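Local coordinates for protein glycine betaine/carnitine/choline ABC transporter (Staphylococcus aureus subsp. aureus Mu50, PDB 3O66) that probably binds glycine betaine, carnitine, choline or a related quaternary amine as the substrate-binding component of an ABC importer, at residues N56-G61 against F102-F107; D62-G67 against N228-Q233. All coordinates share one frame; numbering follows the deposited sequence.

Interaction 1: residues N56-G61 against F102-F107; sequences NALING and FDQTFF
L58 and I59, on the last turn of helix 51-60, meet Q104 and F102 where helix 87-102 passes into edge strand 104-106, inside one lobe of a periplasmic-binding-protein fold. On the tight, inner side both L58 and Q104 are buried, and Q104 reaches toward the helix with its chain extended beyond CG (chi2 170°), which brings its carboxamide against aliphatic carbon. Q104 NE2 lies 3.6 Å from L58 CB, while OE1 and CD of Q104 come more loosely up to L58 CD2. These are van der Waals contacts; no hydrogen bond joins the two segments. V225 of strand 222-227 touches both L58 and Q104 and so backs this side. Toward solvent, I59 is exposed and F102 partly so, and a single methyl, I59 CD1, makes the contact. The I59 side chain crosses that of Q104 at about a right angle and F102 obliquely. The F102 ring also packs edge-to-face with H55 and F98. I59 CG1 stands anti to the carbonyl carbon (chi1 -74°), and the methyl at its end rests against both partners: I59 CD1 is 3.5 Å from Q104 NE2 and 3.7 Å from F102 CD1.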
ATOM      1  N   ASN A  56      17.804   1.676  -0.902  1.00 25.66           N
ATOM      2  CA  ASN A  56      19.166   2.124  -1.055  1.00 26.33           C
ATOM      3  C   ASN A  56      19.502   3.221  -0.052  1.00 25.95           C
ATOM      4  O   ASN A  56      20.605   3.212   0.508  1.00 26.98           O
ATOM      5  CB  ASN A  56      19.470   2.515  -2.510  1.00 27.41           C
ATOM      6  CG  ASN A  56      19.533   1.306  -3.428  1.00 30.14           C
ATOM      7  OD1 ASN A  56      19.930   0.207  -3.005  1.00 32.94           O
ATOM      8  ND2 ASN A  56      19.184   1.501  -4.696  1.00 32.36           N
ATOM      9  N   ALA A  57      18.561   4.128   0.210  1.00 24.38           N
ATOM     10  CA  ALA A  57      18.767   5.106   1.266  1.00 24.98           C
ATOM     11  C   ALA A  57      19.077   4.463   2.639  1.00 25.15           C
ATOM     12  O   ALA A  57      19.980   4.911   3.338  1.00 25.92           O
ATOM     13  CB  ALA A  57      17.567   6.067   1.382  1.00 23.39           C
ATOM     14  N   LEU A  58      18.307   3.453   3.043  1.00 24.60           N
ATOM     15  CA  LEU A  58      18.558   2.810   4.339  1.00 26.08           C
ATOM     16  C   LEU A  58      19.898   2.080   4.333  1.00 27.39           C
ATOM     17  O   LEU A  58      20.684   2.173   5.295  1.00 26.70           O
ATOM     18  CB  LEU A  58      17.403   1.861   4.750  1.00 25.36           C
ATOM     19  CG  LEU A  58      16.300   2.508   5.626  1.00 26.29           C
ATOM     20  CD1 LEU A  58      15.650   3.715   4.942  1.00 25.21           C
ATOM     21  CD2 LEU A  58      15.217   1.510   6.005  1.00 26.11           C
ATOM     22  N   ILE A  59      20.169   1.393   3.227  1.00 28.34           N
ATOM     23  CA  ILE A  59      21.386   0.613   3.108  1.00 30.43           C
ATOM     24  C   ILE A  59      22.611   1.544   3.126  1.00 31.14           C
ATOM     25  O   ILE A  59      23.642   1.210   3.697  1.00 31.79           O
ATOM     26  CB  ILE A  59      21.363  -0.266   1.826  1.00 31.29           C
ATOM     27  CG1 ILE A  59      20.400  -1.452   2.001  1.00 31.33           C
ATOM     28  CG2 ILE A  59      22.779  -0.720   1.434  1.00 33.50           C
ATOM     29  CD1 ILE A  59      20.593  -2.300   3.255  1.00 30.99           C
ATOM     30  N   ASN A  60      22.476   2.725   2.528  1.00 30.90           N
ATOM     31  CA  ASN A  60      23.591   3.661   2.436  1.00 32.12           C
ATOM     32  C   ASN A  60      23.770   4.602   3.614  1.00 31.44           C
ATOM     33  O   ASN A  60      24.737   5.351   3.660  1.00 31.45           O
ATOM     34  CB  ASN A  60      23.546   4.431   1.111  1.00 32.77           C
ATOM     35  CG  ASN A  60      23.803   3.528  -0.066  1.00 34.93           C
ATOM     36  OD1 ASN A  60      24.539   2.542   0.036  1.00 39.52           O
ATOM     37  ND2 ASN A  60      23.218   3.848  -1.174  1.00 35.90           N
ATOM     38  N   GLY A  61      22.865   4.518   4.578  1.00 30.12           N
ATOM     39  CA  GLY A  61      22.924   5.357   5.778  1.00 30.10           C
ATOM     40  C   GLY A  61      22.324   6.735   5.564  1.00 29.70           C
ATOM     41  O   GLY A  61      22.485   7.623   6.400  1.00 29.34           O
ATOM     42  N   PHE A 102      19.820  -7.498   5.892  1.00 27.21           N
ATOM     43  CA  PHE A 102      19.989  -6.043   5.981  1.00 27.13           C
ATOM     44  C   PHE A 102      20.003  -5.479   7.398  1.00 27.18           C
ATOM     45  O   PHE A 102      20.070  -4.240   7.564  1.00 27.15           O
ATOM     46  CB  PHE A 102      18.827  -5.349   5.242  1.00 26.71           C
ATOM     47  CG  PHE A 102      18.608  -5.829   3.828  1.00 28.36           C
ATOM     48  CD1 PHE A 102      19.660  -5.870   2.919  1.00 29.03           C
ATOM     49  CD2 PHE A 102      17.325  -6.174   3.400  1.00 28.43           C
ATOM     50  CE1 PHE A 102      19.448  -6.294   1.591  1.00 31.76           C
ATOM     51  CE2 PHE A 102      17.092  -6.574   2.099  1.00 28.65           C
ATOM     52  CZ  PHE A 102      18.160  -6.640   1.184  1.00 29.99           C
ATOM     53  N   ASP A 103      19.892  -6.348   8.411  1.00 26.65           N
ATOM     54  CA  ASP A 103      19.855  -5.890   9.807  1.00 27.07           C
ATOM     55  C   ASP A 103      18.762  -4.826  10.014  1.00 25.52           C
ATOM     56  O   ASP A 103      19.002  -3.743  10.599  1.00 25.83           O
ATOM     57  CB  ASP A 103      21.229  -5.346  10.247  1.00 28.17           C
ATOM     58  CG  ASP A 103      21.284  -5.047  11.739  1.00 28.83           C
ATOM     59  OD1 ASP A 103      20.648  -5.805  12.517  1.00 30.08           O
ATOM     60  OD2 ASP A 103      21.978  -4.068  12.125  1.00 27.16           O
ATOM     61  N   GLN A 104      17.574  -5.131   9.486  1.00 24.16           N
ATOM     62  CA  GLN A 104      16.429  -4.214   9.559  1.00 23.26           C
ATOM     63  C   GLN A 104      15.192  -4.952  10.041  1.00 23.67           C
ATOM     64  O   GLN A 104      15.022  -6.158   9.807  1.00 24.51           O
ATOM     65  CB  GLN A 104      16.129  -3.580   8.206  1.00 21.50           C
ATOM     66  CG  GLN A 104      17.239  -2.639   7.686  1.00 23.73           C
ATOM     67  CD  GLN A 104      17.020  -2.206   6.236  1.00 24.15           C
ATOM     68  OE1 GLN A 104      15.948  -2.419   5.664  1.00 23.93           O
ATOM     69  NE2 GLN A 104      18.054  -1.617   5.632  1.00 25.58           N
ATOM     70  N   THR A 105      14.312  -4.195  10.688  1.00 24.10           N
ATOM     71  CA  THR A 105      13.042  -4.714  11.131  1.00 23.64           C
ATOM     72  C   THR A 105      11.976  -4.273  10.134  1.00 23.40           C
ATOM     73  O   THR A 105      11.712  -3.055   9.962  1.00 23.44           O
ATOM     74  CB  THR A 105      12.724  -4.229  12.544  1.00 23.90           C
ATOM     75  OG1 THR A 105      13.657  -4.828  13.459  1.00 23.36           O
ATOM     76  CG2 THR A 105      11.276  -4.589  12.952  1.00 22.65           C
ATOM     77  N   PHE A 106      11.381  -5.253   9.468  1.00 21.98           N
ATOM     78  CA  PHE A 106      10.212  -4.991   8.618  1.00 22.38           C
ATOM     79  C   PHE A 106       9.024  -5.247   9.551  1.00 22.89           C
ATOM     80  O   PHE A 106       8.779  -6.392   9.911  1.00 24.01           O
ATOM     81  CB  PHE A 106      10.237  -5.936   7.383  1.00 22.40           C
ATOM     82  CG  PHE A 106       9.301  -5.542   6.262  1.00 22.18           C
ATOM     83  CD1 PHE A 106       9.814  -5.082   5.045  1.00 23.29           C
ATOM     84  CD2 PHE A 106       7.913  -5.673   6.407  1.00 22.20           C
ATOM     85  CE1 PHE A 106       8.961  -4.725   3.986  1.00 24.19           C
ATOM     86  CE2 PHE A 106       7.051  -5.348   5.355  1.00 21.86           C
ATOM     87  CZ  PHE A 106       7.587  -4.866   4.140  1.00 24.11           C
ATOM     88  N   PHE A 107       8.310  -4.182   9.960  1.00 22.44           N
ATOM     89  CA  PHE A 107       7.272  -4.303  11.013  1.00 22.10           C
ATOM     90  C   PHE A 107       6.074  -5.100  10.547  1.00 22.13           C
ATOM     91  O   PHE A 107       5.874  -5.309   9.333  1.00 22.34           O
ATOM     92  CB  PHE A 107       6.837  -2.926  11.528  1.00 22.40           C
ATOM     93  CG  PHE A 107       7.857  -2.283  12.437  1.00 21.82           C
ATOM     94  CD1 PHE A 107       7.692  -2.331  13.827  1.00 22.52           C
ATOM     95  CD2 PHE A 107       8.993  -1.673  11.905  1.00 22.41           C
ATOM     96  CE1 PHE A 107       8.636  -1.755  14.677  1.00 23.33           C
ATOM     97  CE2 PHE A 107       9.957  -1.095  12.741  1.00 22.54           C
ATOM     98  CZ  PHE A 107       9.775  -1.129  14.121  1.00 24.13           C
TER

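Interaction 2: residues D62-G67 against N228-Q233; sequences DANISG and NELLRQ
L230, in the first turn of helix 228-233, points at N64 and I65, where the chain enters strand 65-70. Apolar packing comes first: L230 CD2 lies 3.6 Å from I65 CG1 and 3.9 Å from I65 CD1, the two side chains meeting at a slant. V11 touches L230, N64 and I65 alike and helps bury the group. Apolar-on-polar contact follows. L230 CD2 also sits 3.8 Å from N64 CG, and L230 CD1 is 3.8 Å from N64 ND2, the two side chains crossing at about a right angle. With chi1 at 169° the L230 fork swings away from its backbone N, CD1 and CD2 facing the N64 amide and CD2 also reaching I65. Hydrogen bonds hold the amide from elsewhere: N64 OD1 accepts from K12 N and N64 ND2 donates to D10 O, so its polar atoms are satisfied although its partner here is a leucine. Those two bonds should also fix the amide's rotation. On the helix side, T227 OG1 is hydrogen-bonded to L230 N. A short helix following strand 222-227 thus packs one leucine against N64 just before strand 65-70 and I65 at its start, at the sheet's end in an alpha/beta lobe of the periplasmic-binding-protein fold.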
ATOM      1  N   ASP A  62      21.622   6.913   4.445  1.00 29.35           N
ATOM      2  CA  ASP A  62      20.994   8.196   4.115  1.00 29.05           C
ATOM      3  C   ASP A  62      19.689   8.446   4.863  1.00 28.13           C
ATOM      4  O   ASP A  62      19.202   9.594   4.951  1.00 28.16           O
ATOM      5  CB  ASP A  62      20.730   8.268   2.625  1.00 29.57           C
ATOM      6  CG  ASP A  62      22.005   8.185   1.793  1.00 30.19           C
ATOM      7  OD1 ASP A  62      23.100   8.594   2.268  1.00 31.03           O
ATOM      8  OD2 ASP A  62      21.888   7.696   0.660  1.00 29.87           O
ATOM      9  N   ALA A  63      19.105   7.363   5.361  1.00 26.76           N
ATOM     10  CA  ALA A  63      17.928   7.402   6.217  1.00 26.12           C
ATOM     11  C   ALA A  63      17.905   6.149   7.037  1.00 25.71           C
ATOM     12  O   ALA A  63      18.637   5.181   6.737  1.00 26.72           O
ATOM     13  CB  ALA A  63      16.625   7.508   5.384  1.00 25.59           C
ATOM     14  N   ASN A  64      17.060   6.135   8.072  1.00 24.65           N
ATOM     15  CA  ASN A  64      16.996   4.946   8.909  1.00 24.24           C
ATOM     16  C   ASN A  64      15.615   4.392   9.165  1.00 24.20           C
ATOM     17  O   ASN A  64      15.498   3.391   9.885  1.00 23.54           O
ATOM     18  CB  ASN A  64      17.772   5.141  10.222  1.00 24.69           C
ATOM     19  CG  ASN A  64      17.492   6.489  10.880  1.00 25.91           C
ATOM     20  OD1 ASN A  64      16.520   7.181  10.540  1.00 26.31           O
ATOM     21  ND2 ASN A  64      18.361   6.880  11.808  1.00 28.08           N
ATOM     22  N   ILE A  65      14.581   5.032   8.593  1.00 24.09           N
ATOM     23  CA  ILE A  65      13.194   4.530   8.628  1.00 23.56           C
ATOM     24  C   ILE A  65      12.617   4.704   7.213  1.00 23.74           C
ATOM     25  O   ILE A  65      12.926   5.678   6.568  1.00 23.81           O
ATOM     26  CB  ILE A  65      12.298   5.314   9.626  1.00 23.76           C
ATOM     27  CG1 ILE A  65      12.754   5.083  11.079  1.00 23.45           C
ATOM     28  CG2 ILE A  65      10.806   4.967   9.441  1.00 22.80           C
ATOM     29  CD1 ILE A  65      11.998   5.965  12.109  1.00 23.08           C
ATOM     30  N   SER A  66      11.877   3.709   6.716  1.00 22.76           N
ATOM     31  CA  SER A  66      10.982   3.894   5.571  1.00 22.80           C
ATOM     32  C   SER A  66       9.552   3.968   6.108  1.00 22.29           C
ATOM     33  O   SER A  66       9.117   3.059   6.825  1.00 21.93           O
ATOM     34  CB  SER A  66      11.105   2.730   4.589  1.00 22.93           C
ATOM     35  OG  SER A  66      12.370   2.743   3.921  1.00 25.04           O
ATOM     36  N   GLY A  67       8.809   5.020   5.751  1.00 21.58           N
ATOM     37  CA  GLY A  67       7.447   5.184   6.282  1.00 23.15           C
ATOM     38  C   GLY A  67       6.570   4.006   5.875  1.00 22.91           C
ATOM     39  O   GLY A  67       5.846   3.428   6.705  1.00 23.19           O
ATOM     40  N   ASN A 228      18.006  -1.754  12.379  1.00 25.63           N
ATOM     41  CA  ASN A 228      18.205  -2.195  13.755  1.00 26.99           C
ATOM     42  C   ASN A 228      19.286  -1.379  14.487  1.00 27.87           C
ATOM     43  O   ASN A 228      19.257  -1.263  15.727  1.00 27.95           O
ATOM     44  CB  ASN A 228      18.416  -3.726  13.817  1.00 27.96           C
ATOM     45  CG  ASN A 228      17.141  -4.473  13.443  1.00 27.34           C
ATOM     46  OD1 ASN A 228      16.043  -3.928  13.590  1.00 28.46           O
ATOM     47  ND2 ASN A 228      17.272  -5.693  12.938  1.00 27.28           N
ATOM     48  N   GLU A 229      20.186  -0.760  13.722  1.00 28.16           N
ATOM     49  CA  GLU A 229      21.141   0.199  14.301  1.00 29.84           C
ATOM     50  C   GLU A 229      20.361   1.312  15.029  1.00 28.43           C
ATOM     51  O   GLU A 229      20.681   1.641  16.166  1.00 28.83           O
ATOM     52  CB  GLU A 229      22.084   0.789  13.239  1.00 30.62           C
ATOM     53  CG  GLU A 229      23.076   1.829  13.806  1.00 36.61           C
ATOM     54  CD  GLU A 229      23.967   2.494  12.739  1.00 43.36           C
ATOM     55  OE1 GLU A 229      23.612   2.463  11.539  1.00 44.09           O
ATOM     56  OE2 GLU A 229      25.024   3.070  13.110  1.00 48.57           O
ATOM     57  N   LEU A 230      19.331   1.862  14.379  1.00 27.01           N
ATOM     58  CA  LEU A 230      18.513   2.915  15.000  1.00 26.71           C
ATOM     59  C   LEU A 230      17.742   2.373  16.205  1.00 27.06           C
ATOM     60  O   LEU A 230      17.669   3.027  17.282  1.00 28.17           O
ATOM     61  CB  LEU A 230      17.524   3.531  13.984  1.00 25.71           C
ATOM     62  CG  LEU A 230      16.455   4.442  14.599  1.00 24.58           C
ATOM     63  CD1 LEU A 230      17.083   5.712  15.204  1.00 23.36           C
ATOM     64  CD2 LEU A 230      15.401   4.803  13.565  1.00 25.24           C
ATOM     65  N   LEU A 231      17.150   1.189  16.032  1.00 26.09           N
ATOM     66  CA  LEU A 231      16.368   0.566  17.096  1.00 26.77           C
ATOM     67  C   LEU A 231      17.244   0.160  18.290  1.00 29.18           C
ATOM     68  O   LEU A 231      16.774   0.125  19.432  1.00 29.90           O
ATOM     69  CB  LEU A 231      15.573  -0.629  16.554  1.00 26.03           C
ATOM     70  CG  LEU A 231      14.524  -0.309  15.466  1.00 25.47           C
ATOM     71  CD1 LEU A 231      13.700  -1.556  15.187  1.00 27.06           C
ATOM     72  CD2 LEU A 231      13.591   0.853  15.843  1.00 25.35           C
ATOM     73  N   ARG A 232      18.515  -0.144  18.037  1.00 31.01           N
ATOM     74  CA  ARG A 232      19.435  -0.417  19.148  1.00 32.92           C
ATOM     75  C   ARG A 232      19.828   0.847  19.900  1.00 34.51           C
ATOM     76  O   ARG A 232      19.934   0.844  21.134  1.00 35.23           O
ATOM     77  CB  ARG A 232      20.659  -1.216  18.676  1.00 33.92           C
ATOM     78  CG  ARG A 232      20.316  -2.680  18.413  1.00 33.87           C
ATOM     79  CD  ARG A 232      21.520  -3.533  18.057  1.00 35.08           C
ATOM     80  NE  ARG A 232      22.175  -3.070  16.837  1.00 35.77           N
ATOM     81  CZ  ARG A 232      21.986  -3.581  15.621  1.00 34.23           C
ATOM     82  NH1 ARG A 232      21.169  -4.603  15.422  1.00 32.97           N
ATOM     83  NH2 ARG A 232      22.637  -3.060  14.599  1.00 34.44           N
ATOM     84  N   GLN A 233      20.017   1.931  19.157  1.00 35.18           N
ATOM     85  CA  GLN A 233      20.329   3.217  19.745  1.00 36.97           C
ATOM     86  C   GLN A 233      19.148   3.792  20.554  1.00 36.05           C
ATOM     87  O   GLN A 233      19.366   4.366  21.620  1.00 35.95           O
ATOM     88  CB  GLN A 233      20.773   4.191  18.648  1.00 37.70           C
ATOM     89  CG  GLN A 233      21.110   5.571  19.161  1.00 42.71           C
ATOM     90  CD  GLN A 233      22.005   6.339  18.201  1.00 48.72           C
ATOM     91  OE1 GLN A 233      21.751   6.380  16.994  1.00 51.99           O
ATOM     92  NE2 GLN A 233      23.059   6.948  18.735  1.00 51.69           N
TER

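In the fold
From the N terminus, strands 12-16 and 43-48 precede helix 51-60, whose end enters interaction 1; the next residues, 62-67, open interaction 2 and include the start of strand 65-70. Interaction 1 closes its loop after 40 intervening residues, when helix 87-102 gives way to strand 104-106. Interaction 2 closes after 160, once the chain has built the second sheet and come back through strand 222-227 to helix 228-233. The segments alternate, so the loops cross. Both contacts reach the same five-stranded sheet, in which 222-227 lies between 65-70 and 104-106. They also touch directly: D103 OD2 forms a 2.8 Å salt bridge with R232 NH2, and T105 OG1 probably hydrogen-bonds N228 OD1.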